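Local coordinates for peptidoglycan synthetase penicillin-binding protein 3 (Bifidobacterium adolescentis, PDB 4YE5) that probably binds penicillin and probably cross-links peptidoglycan strands as a transpeptidase in cell-wall synthesis, at residues Q60-T65 against A89-L94; R93-V98 against R129-L134. All blocks are in the same frame, centred on the assembly; numbering follows the deposited sequence. Where two conformers were deposited one is given.

Contact 1: residues Q60-T65 against A89-L94; sequences QAFIPT and AAVARL
Phe62 meets Ala90, Val91 and Leu94 of helix 87-99 with its ring, an example of how one aromatic side chain can fasten an irregular segment to a helix, with no hydrogen bond between residues 60-65 and 89-94. The apolar contacts are made through CD2, CE2 and their neighbours. CD2 lies 3.7 Å from Val91 CG2, and the same methyl also approaches Phe62 CB and CG, the two side chains crossing at a slant. Ala90 CB sits near the ring plane at the edge, 3.9 Å from Phe62 CD2 and equally near CE2. One turn further on, Leu94 CD1 comes within 3.9 Å of Phe62 CE2 and also touches CZ; these two side chains cross at about a right angle. Phe62 CG is anti to the backbone N (chi1 177°), while Val91 presents the methyl that is anti to its own carbonyl carbon. Pro64 adds a lesser contact, its CD 4.1 Å from Ala90 CB, so that this one methyl is met by two residues of the loop. Within the segment, Pro64 N lies 3.8 Å above one face of the Phe62 ring, offset toward the rim.

Among the polar interactions, Leu94 N bonds to Ala90 O at 3.1 Å inside the helix. The backbone of Phe62 bonds to that of Gly87, the first residue of helix 87-99, and the ring of His76 packs edge-to-face with that of Phe62.

Residues 90, 91 and 94 line one side of an alpha-helix in the i, i+1, i+4 pattern, and the contact is typical of loop-to-helix packing, here joining the segment after helix 56-61 to helix 87-99 within the dimerisation-domain region.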
ATOM      1  N   GLN A  60     -35.137 -14.853  32.693  1.00 28.74           N
ATOM      2  CA  GLN A  60     -35.992 -15.039  33.874  1.00 27.69           C
ATOM      3  C   GLN A  60     -37.461 -14.940  33.516  1.00 25.76           C
ATOM      4  O   GLN A  60     -38.282 -15.603  34.126  1.00 25.72           O
ATOM      5  CB  GLN A  60     -35.616 -14.024  34.974  1.00 31.01           C
ATOM      6  CG  GLN A  60     -34.225 -14.277  35.547  1.00 30.41           C
ATOM      7  CD  GLN A  60     -33.618 -13.066  36.229  1.00 36.62           C
ATOM      8  OE1 GLN A  60     -34.322 -12.260  36.845  1.00 34.04           O
ATOM      9  NE2 GLN A  60     -32.300 -12.932  36.121  1.00 27.79           N
ATOM     10  N   ALA A  61     -37.785 -14.129  32.508  1.00 30.16           N
ATOM     11  CA  ALA A  61     -39.162 -14.016  32.009  1.00 29.10           C
ATOM     12  C   ALA A  61     -39.571 -15.178  31.090  1.00 30.14           C
ATOM     13  O   ALA A  61     -40.744 -15.309  30.733  1.00 29.21           O
ATOM     14  CB  ALA A  61     -39.338 -12.664  31.266  1.00 27.68           C
ATOM     15  N   PHE A  62     -38.609 -16.014  30.697  1.00 33.32           N
ATOM     16  CA  PHE A  62     -38.854 -17.069  29.695  1.00 24.14           C
ATOM     17  C   PHE A  62     -39.832 -18.141  30.169  1.00 28.89           C
ATOM     18  O   PHE A  62     -39.718 -18.658  31.276  1.00 26.76           O
ATOM     19  CB  PHE A  62     -37.516 -17.703  29.233  1.00 24.64           C
ATOM     20  CG  PHE A  62     -37.670 -18.847  28.247  1.00 24.29           C
ATOM     21  CD1 PHE A  62     -38.134 -18.618  26.949  1.00 25.50           C
ATOM     22  CD2 PHE A  62     -37.313 -20.146  28.608  1.00 27.29           C
ATOM     23  CE1 PHE A  62     -38.250 -19.682  26.026  1.00 25.03           C
ATOM     24  CE2 PHE A  62     -37.430 -21.220  27.698  1.00 22.97           C
ATOM     25  CZ  PHE A  62     -37.905 -20.987  26.408  1.00 22.89           C
ATOM     26  N   ILE A  63     -40.808 -18.464  29.325  1.00 23.81           N
ATOM     27  CA  ILE A  63     -41.694 -19.602  29.564  1.00 24.29           C
ATOM     28  C   ILE A  63     -41.658 -20.516  28.341  1.00 27.41           C
ATOM     29  O   ILE A  63     -42.076 -20.100  27.269  1.00 26.29           O
ATOM     30  CB  ILE A  63     -43.161 -19.160  29.796  1.00 29.45           C
ATOM     31  CG1 ILE A  63     -43.247 -18.179  30.966  1.00 37.04           C
ATOM     32  CG2 ILE A  63     -44.056 -20.380  30.066  1.00 23.59           C
ATOM     33  CD1 ILE A  63     -44.616 -17.564  31.142  1.00 40.85           C
ATOM     34  N   PRO A  64     -41.138 -21.749  28.493  1.00 26.01           N
ATOM     35  CA  PRO A  64     -40.981 -22.614  27.312  1.00 25.39           C
ATOM     36  C   PRO A  64     -42.336 -23.095  26.776  1.00 23.26           C
ATOM     37  O   PRO A  64     -43.269 -23.348  27.529  1.00 22.90           O
ATOM     38  CB  PRO A  64     -40.169 -23.807  27.841  1.00 22.78           C
ATOM     39  CG  PRO A  64     -40.541 -23.858  29.334  1.00 26.81           C
ATOM     40  CD  PRO A  64     -40.667 -22.401  29.734  1.00 25.66           C
ATOM     41  N   THR A  65     -42.405 -23.213  25.457  1.00 23.96           N
ATOM     42  CA  THR A  65     -43.603 -23.651  24.763  1.00 24.90           C
ATOM     43  C   THR A  65     -43.632 -25.169  24.643  1.00 23.39           C
ATOM     44  O   THR A  65     -42.665 -25.782  24.199  1.00 23.67           O
ATOM     45  CB  THR A  65     -43.639 -23.023  23.356  1.00 25.03           C
ATOM     46  OG1 THR A  65     -43.784 -21.601  23.491  1.00 23.49           O
ATOM     47  CG2 THR A  65     -44.803 -23.582  22.524  1.00 24.05           C
ATOM     48  N   ALA A  89     -33.794 -21.324  34.819  1.00 27.97           N
ATOM     49  CA  ALA A  89     -33.671 -22.766  34.909  1.00 29.88           C
ATOM     50  C   ALA A  89     -33.993 -23.396  33.554  1.00 30.08           C
ATOM     51  O   ALA A  89     -33.276 -24.278  33.102  1.00 25.43           O
ATOM     52  CB  ALA A  89     -34.568 -23.315  36.006  1.00 25.30           C
ATOM     53  N   ALA A  90     -35.052 -22.929  32.894  1.00 30.00           N
ATOM     54  CA  ALA A  90     -35.423 -23.486  31.589  1.00 25.89           C
ATOM     55  C   ALA A  90     -34.385 -23.174  30.505  1.00 28.50           C
ATOM     56  O   ALA A  90     -34.006 -24.055  29.722  1.00 23.37           O
ATOM     57  CB  ALA A  90     -36.817 -22.989  31.165  1.00 27.62           C
ATOM     58  N   VAL A  91     -33.919 -21.927  30.461  1.00 23.58           N
ATOM     59  CA  VAL A  91     -32.912 -21.547  29.486  1.00 23.43           C
ATOM     60  C   VAL A  91     -31.644 -22.362  29.705  1.00 30.23           C
ATOM     61  O   VAL A  91     -31.019 -22.832  28.742  1.00 23.72           O
ATOM     62  CB  VAL A  91     -32.560 -20.030  29.536  1.00 24.44           C
ATOM     63  CG1 VAL A  91     -31.479 -19.684  28.478  1.00 23.39           C
ATOM     64  CG2 VAL A  91     -33.810 -19.170  29.333  1.00 28.88           C
ATOM     65  N   ALA A  92     -31.266 -22.537  30.971  1.00 28.87           N
ATOM     66  CA  ALA A  92     -30.034 -23.257  31.296  1.00 34.85           C
ATOM     67  C   ALA A  92     -30.101 -24.714  30.833  1.00 24.32           C
ATOM     68  O   ALA A  92     -29.144 -25.230  30.269  1.00 32.93           O
ATOM     69  CB  ALA A  92     -29.715 -23.172  32.814  1.00 26.65           C
ATOM     70  N   ARG A  93     -31.243 -25.360  31.058  1.00 27.94           N
ATOM     71  CA  ARG A  93     -31.438 -26.757  30.655  1.00 29.23           C
ATOM     72  C   ARG A  93     -31.346 -26.942  29.151  1.00 32.03           C
ATOM     73  O   ARG A  93     -30.798 -27.933  28.662  1.00 30.76           O
ATOM     74  CB  ARG A  93     -32.798 -27.266  31.124  1.00 31.74           C
ATOM     75  CG  ARG A  93     -32.739 -28.002  32.418  1.00 40.22           C
ATOM     76  CD  ARG A  93     -34.108 -28.444  32.871  1.00 37.87           C
ATOM     77  NE  ARG A  93     -34.050 -28.891  34.258  1.00 41.44           N
ATOM     78  CZ  ARG A  93     -35.082 -29.378  34.933  1.00 35.44           C
ATOM     79  NH1 ARG A  93     -36.285 -29.491  34.362  1.00 31.57           N
ATOM     80  NH2 ARG A  93     -34.906 -29.756  36.180  1.00 41.48           N
ATOM     81  N   LEU A  94     -31.916 -25.998  28.415  1.00 23.53           N
ATOM     82  CA  LEU A  94     -31.861 -26.048  26.961  1.00 23.27           C
ATOM     83  C   LEU A  94     -30.430 -25.857  26.474  1.00 23.33           C
ATOM     84  O   LEU A  94     -29.970 -26.534  25.553  1.00 28.67           O
ATOM     85  CB  LEU A  94     -32.803 -24.992  26.358  1.00 22.95           C
ATOM     86  CG  LEU A  94     -34.299 -25.285  26.480  1.00 26.89           C
ATOM     87  CD1 LEU A  94     -35.140 -24.033  26.233  1.00 26.04           C
ATOM     88  CD2 LEU A  94     -34.713 -26.414  25.511  1.00 23.67           C
TER

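Contact 2: residues R93-V98 against R129-L134; sequences RLLAPV and RKISKL
Packing of helix 87-99 against helix 125-132 and the turn that follows it, within the dimerisation-domain region, brings Leu95 and Val98 against Ile131, near the end of helix 125-132, and Leu134, just beyond that helix. The principle illustrated is that a few branched side chains can join a helix to the end of another and the turn after it, with no hydrogen bond across. Leu95 CD2 touches Ile131 CD1 at 3.5 Å and also meets Leu134 CD1, at 3.8 Å; Leu95 slants across Ile131 but crosses Leu134 at about a right angle. Val98 divides its two methyls between neighbours. CG1 is anti to the backbone N (chi1 -176°). Val98 CG1 packs 3.6 Å from Ile131 CD1, and Lys130 CB is 3.7 Å from the same methyl. Val98 and Leu134 meet tip to tip, with Val98 CG2 3.8 Å from Leu134 CD1. Ile131 CD1 therefore bridges Leu95 and Val98.

Leu95 and Val98 are three residues apart, about one turn of helix 87-99; opposite them Ile131 is helical, while Leu134 follows in the turn. Val140 of strand 140-144 touches both Leu95 and Ile131, tying the pair to the strand that follows, while Leu106 of helix 103-109 also packs on Leu95. The backbone takes part too: Leu134 CD2 lies 3.8 Å from Leu94 O. Pro97 has no N-H to offer, and helix 87-99 is kinked where the nitrogens of Pro97 and Val98 lack bonds to the preceding turn; Val98 N makes a weak bond to Leu95 O instead. On the exposed flank, Lys130 contributes CB while the end of its side chain leads away.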
ATOM      1  N   ARG A  93     -31.243 -25.360  31.058  1.00 27.94           N
ATOM      2  CA  ARG A  93     -31.438 -26.757  30.655  1.00 29.23           C
ATOM      3  C   ARG A  93     -31.346 -26.942  29.151  1.00 32.03           C
ATOM      4  O   ARG A  93     -30.798 -27.933  28.662  1.00 30.76           O
ATOM      5  CB  ARG A  93     -32.798 -27.266  31.124  1.00 31.74           C
ATOM      6  CG  ARG A  93     -32.739 -28.002  32.418  1.00 40.22           C
ATOM      7  CD  ARG A  93     -34.108 -28.444  32.871  1.00 37.87           C
ATOM      8  NE  ARG A  93     -34.050 -28.891  34.258  1.00 41.44           N
ATOM      9  CZ  ARG A  93     -35.082 -29.378  34.933  1.00 35.44           C
ATOM     10  NH1 ARG A  93     -36.285 -29.491  34.362  1.00 31.57           N
ATOM     11  NH2 ARG A  93     -34.906 -29.756  36.180  1.00 41.48           N
ATOM     12  N   LEU A  94     -31.916 -25.998  28.415  1.00 23.53           N
ATOM     13  CA  LEU A  94     -31.861 -26.048  26.961  1.00 23.27           C
ATOM     14  C   LEU A  94     -30.430 -25.857  26.474  1.00 23.33           C
ATOM     15  O   LEU A  94     -29.970 -26.534  25.553  1.00 28.67           O
ATOM     16  CB  LEU A  94     -32.803 -24.992  26.358  1.00 22.95           C
ATOM     17  CG  LEU A  94     -34.299 -25.285  26.480  1.00 26.89           C
ATOM     18  CD1 LEU A  94     -35.140 -24.033  26.233  1.00 26.04           C
ATOM     19  CD2 LEU A  94     -34.713 -26.414  25.511  1.00 23.67           C
ATOM     20  N   LEU A  95     -29.714 -24.943  27.112  1.00 23.41           N
ATOM     21  CA  LEU A  95     -28.385 -24.546  26.651  1.00 23.42           C
ATOM     22  C   LEU A  95     -27.302 -25.536  27.036  1.00 28.50           C
ATOM     23  O   LEU A  95     -26.327 -25.704  26.299  1.00 29.82           O
ATOM     24  CB  LEU A  95     -27.981 -23.208  27.267  1.00 25.94           C
ATOM     25  CG  LEU A  95     -28.437 -21.918  26.626  1.00 35.18           C
ATOM     26  CD1 LEU A  95     -27.934 -20.744  27.474  1.00 31.58           C
ATOM     27  CD2 LEU A  95     -27.877 -21.868  25.228  1.00 33.25           C
ATOM     28  N   ALA A  96     -27.447 -26.129  28.215  1.00 28.66           N
ATOM     29  CA  ALA A  96     -26.373 -26.937  28.812  1.00 34.43           C
ATOM     30  C   ALA A  96     -25.734 -27.985  27.882  1.00 31.74           C
ATOM     31  O   ALA A  96     -24.507 -27.993  27.721  1.00 33.89           O
ATOM     32  CB  ALA A  96     -26.837 -27.565  30.145  1.00 31.74           C
ATOM     33  N   PRO A  97     -26.548 -28.853  27.244  1.00 34.64           N
ATOM     34  CA  PRO A  97     -25.921 -29.849  26.358  1.00 35.84           C
ATOM     35  C   PRO A  97     -25.285 -29.258  25.108  1.00 39.20           C
ATOM     36  O   PRO A  97     -24.363 -29.850  24.542  1.00 34.65           O
ATOM     37  CB  PRO A  97     -27.094 -30.753  25.957  1.00 41.36           C
ATOM     38  CG  PRO A  97     -28.309 -29.933  26.176  1.00 40.91           C
ATOM     39  CD  PRO A  97     -28.005 -29.063  27.355  1.00 38.90           C
ATOM     40  N   VAL A  98     -25.773 -28.107  24.663  1.00 31.04           N
ATOM     41  CA  VAL A  98     -25.209 -27.511  23.462  1.00 28.05           C
ATOM     42  C   VAL A  98     -23.857 -26.884  23.753  1.00 27.48           C
ATOM     43  O   VAL A  98     -22.922 -27.002  22.961  1.00 35.19           O
ATOM     44  CB  VAL A  98     -26.173 -26.459  22.846  1.00 33.47           C
ATOM     45  CG1 VAL A  98     -25.612 -25.940  21.548  1.00 29.39           C
ATOM     46  CG2 VAL A  98     -27.562 -27.083  22.623  1.00 34.33           C
ATOM     47  N   ARG A 129     -24.741 -22.118  15.388  1.00 32.38           N
ATOM     48  CA  ARG A 129     -25.916 -22.597  14.657  1.00 35.32           C
ATOM     49  C   ARG A 129     -26.821 -23.484  15.509  1.00 33.03           C
ATOM     50  O   ARG A 129     -28.050 -23.362  15.466  1.00 33.55           O
ATOM     51  CB  ARG A 129     -25.505 -23.311  13.363  1.00 35.30           C
ATOM     52  CG  ARG A 129     -24.951 -22.364  12.301  1.00 41.86           C
ATOM     53  CD  ARG A 129     -24.704 -23.078  10.972  1.00 49.21           C
ATOM     54  NE  ARG A 129     -23.551 -23.973  11.053  1.00 53.39           N
ATOM     55  CZ  ARG A 129     -22.306 -23.612  10.753  1.00 51.97           C
ATOM     56  NH1 ARG A 129     -22.054 -22.374  10.346  1.00 50.19           N
ATOM     57  NH2 ARG A 129     -21.313 -24.484  10.864  1.00 52.86           N
ATOM     58  N   LYS A 130     -26.231 -24.375  16.296  1.00 27.65           N
ATOM     59  CA  LYS A 130     -27.051 -25.210  17.167  1.00 28.38           C
ATOM     60  C   LYS A 130     -27.839 -24.381  18.187  1.00 28.47           C
ATOM     61  O   LYS A 130     -28.981 -24.718  18.525  1.00 28.27           O
ATOM     62  CB  LYS A 130     -26.206 -26.262  17.897  1.00 34.29           C
ATOM     63  CG  LYS A 130     -25.589 -27.310  16.982  1.00 50.29           C
ATOM     64  CD  LYS A 130     -24.699 -28.271  17.762  1.00 60.00           C
ATOM     65  CE  LYS A 130     -24.177 -29.382  16.865  1.00 68.06           C
ATOM     66  NZ  LYS A 130     -25.301 -30.143  16.239  1.00 70.53           N
ATOM     67  N   ILE A 131     -27.224 -23.316  18.697  1.00 26.95           N
ATOM     68  CA  ILE A 131     -27.906 -22.467  19.680  1.00 28.33           C
ATOM     69  C   ILE A 131     -29.124 -21.823  19.017  1.00 22.27           C
ATOM     70  O   ILE A 131     -30.186 -21.690  19.634  1.00 25.33           O
ATOM     71  CB  ILE A 131     -26.969 -21.355  20.238  1.00 27.00           C
ATOM     72  CG1 ILE A 131     -25.734 -21.950  20.922  1.00 34.57           C
ATOM     73  CG2 ILE A 131     -27.720 -20.407  21.183  1.00 26.61           C
ATOM     74  CD1 ILE A 131     -25.974 -22.438  22.331  1.00 45.16           C
ATOM     75  N   SER A 132     -28.977 -21.419  17.759  0.60 26.07           N
ATOM     76  CA  SER A 132     -30.078 -20.764  17.048  0.60 32.52           C
ATOM     77  C   SER A 132     -31.294 -21.664  16.958  0.60 38.07           C
ATOM     78  O   SER A 132     -32.434 -21.193  16.966  0.60 41.98           O
ATOM     79  CB  SER A 132     -29.642 -20.323  15.652  0.60 31.25           C
ATOM     80  OG  SER A 132     -28.736 -19.247  15.753  0.60 28.08           O
ATOM     81  N   LYS A 133     -31.053 -22.970  16.918  1.00 34.08           N
ATOM     82  CA  LYS A 133     -32.157 -23.919  16.813  1.00 39.91           C
ATOM     83  C   LYS A 133     -32.895 -24.134  18.138  1.00 37.50           C
ATOM     84  O   LYS A 133     -33.937 -24.775  18.168  1.00 33.31           O
ATOM     85  CB  LYS A 133     -31.678 -25.256  16.227  1.00 48.55           C
ATOM     86  CG  LYS A 133     -31.115 -25.124  14.813  1.00 53.79           C
ATOM     87  CD  LYS A 133     -30.975 -26.474  14.128  1.00 61.25           C
ATOM     88  CE  LYS A 133     -31.797 -26.535  12.841  1.00 64.95           C
ATOM     89  NZ  LYS A 133     -33.269 -26.580  13.104  1.00 67.43           N
ATOM     90  N   LEU A 134     -32.366 -23.601  19.236  1.00 29.65           N
ATOM     91  CA  LEU A 134     -33.027 -23.789  20.529  1.00 27.15           C
ATOM     92  C   LEU A 134     -34.250 -22.891  20.711  1.00 24.32           C
ATOM     93  O   LEU A 134     -34.946 -22.994  21.727  1.00 25.59           O
ATOM     94  CB  LEU A 134     -32.041 -23.562  21.683  1.00 29.34           C
ATOM     95  CG  LEU A 134     -30.833 -24.508  21.754  1.00 28.33           C
ATOM     96  CD1 LEU A 134     -29.818 -24.005  22.764  1.00 26.63           C
ATOM     97  CD2 LEU A 134     -31.271 -25.951  22.074  1.00 28.70           C
TER

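Helix 87-99 is common to both contacts, whose centres lie about 11 Å apart. Contact 1 uses its earlier turns and contact 2 its later ones, with Arg93 and Leu94 in both ranges. Along the chain, the loop after helix 56-61 comes first, then the shared helix, then helix 125-132 and the residues beyond it, so one helix is packed against a segment that precedes it and another that follows it. All of this falls in the dimerisation-domain region, about 52 Å (contact 1) and 44 Å (contact 2) from centre of contact to centre of chain, at the end of the elongated molecule remote from the transpeptidase domain.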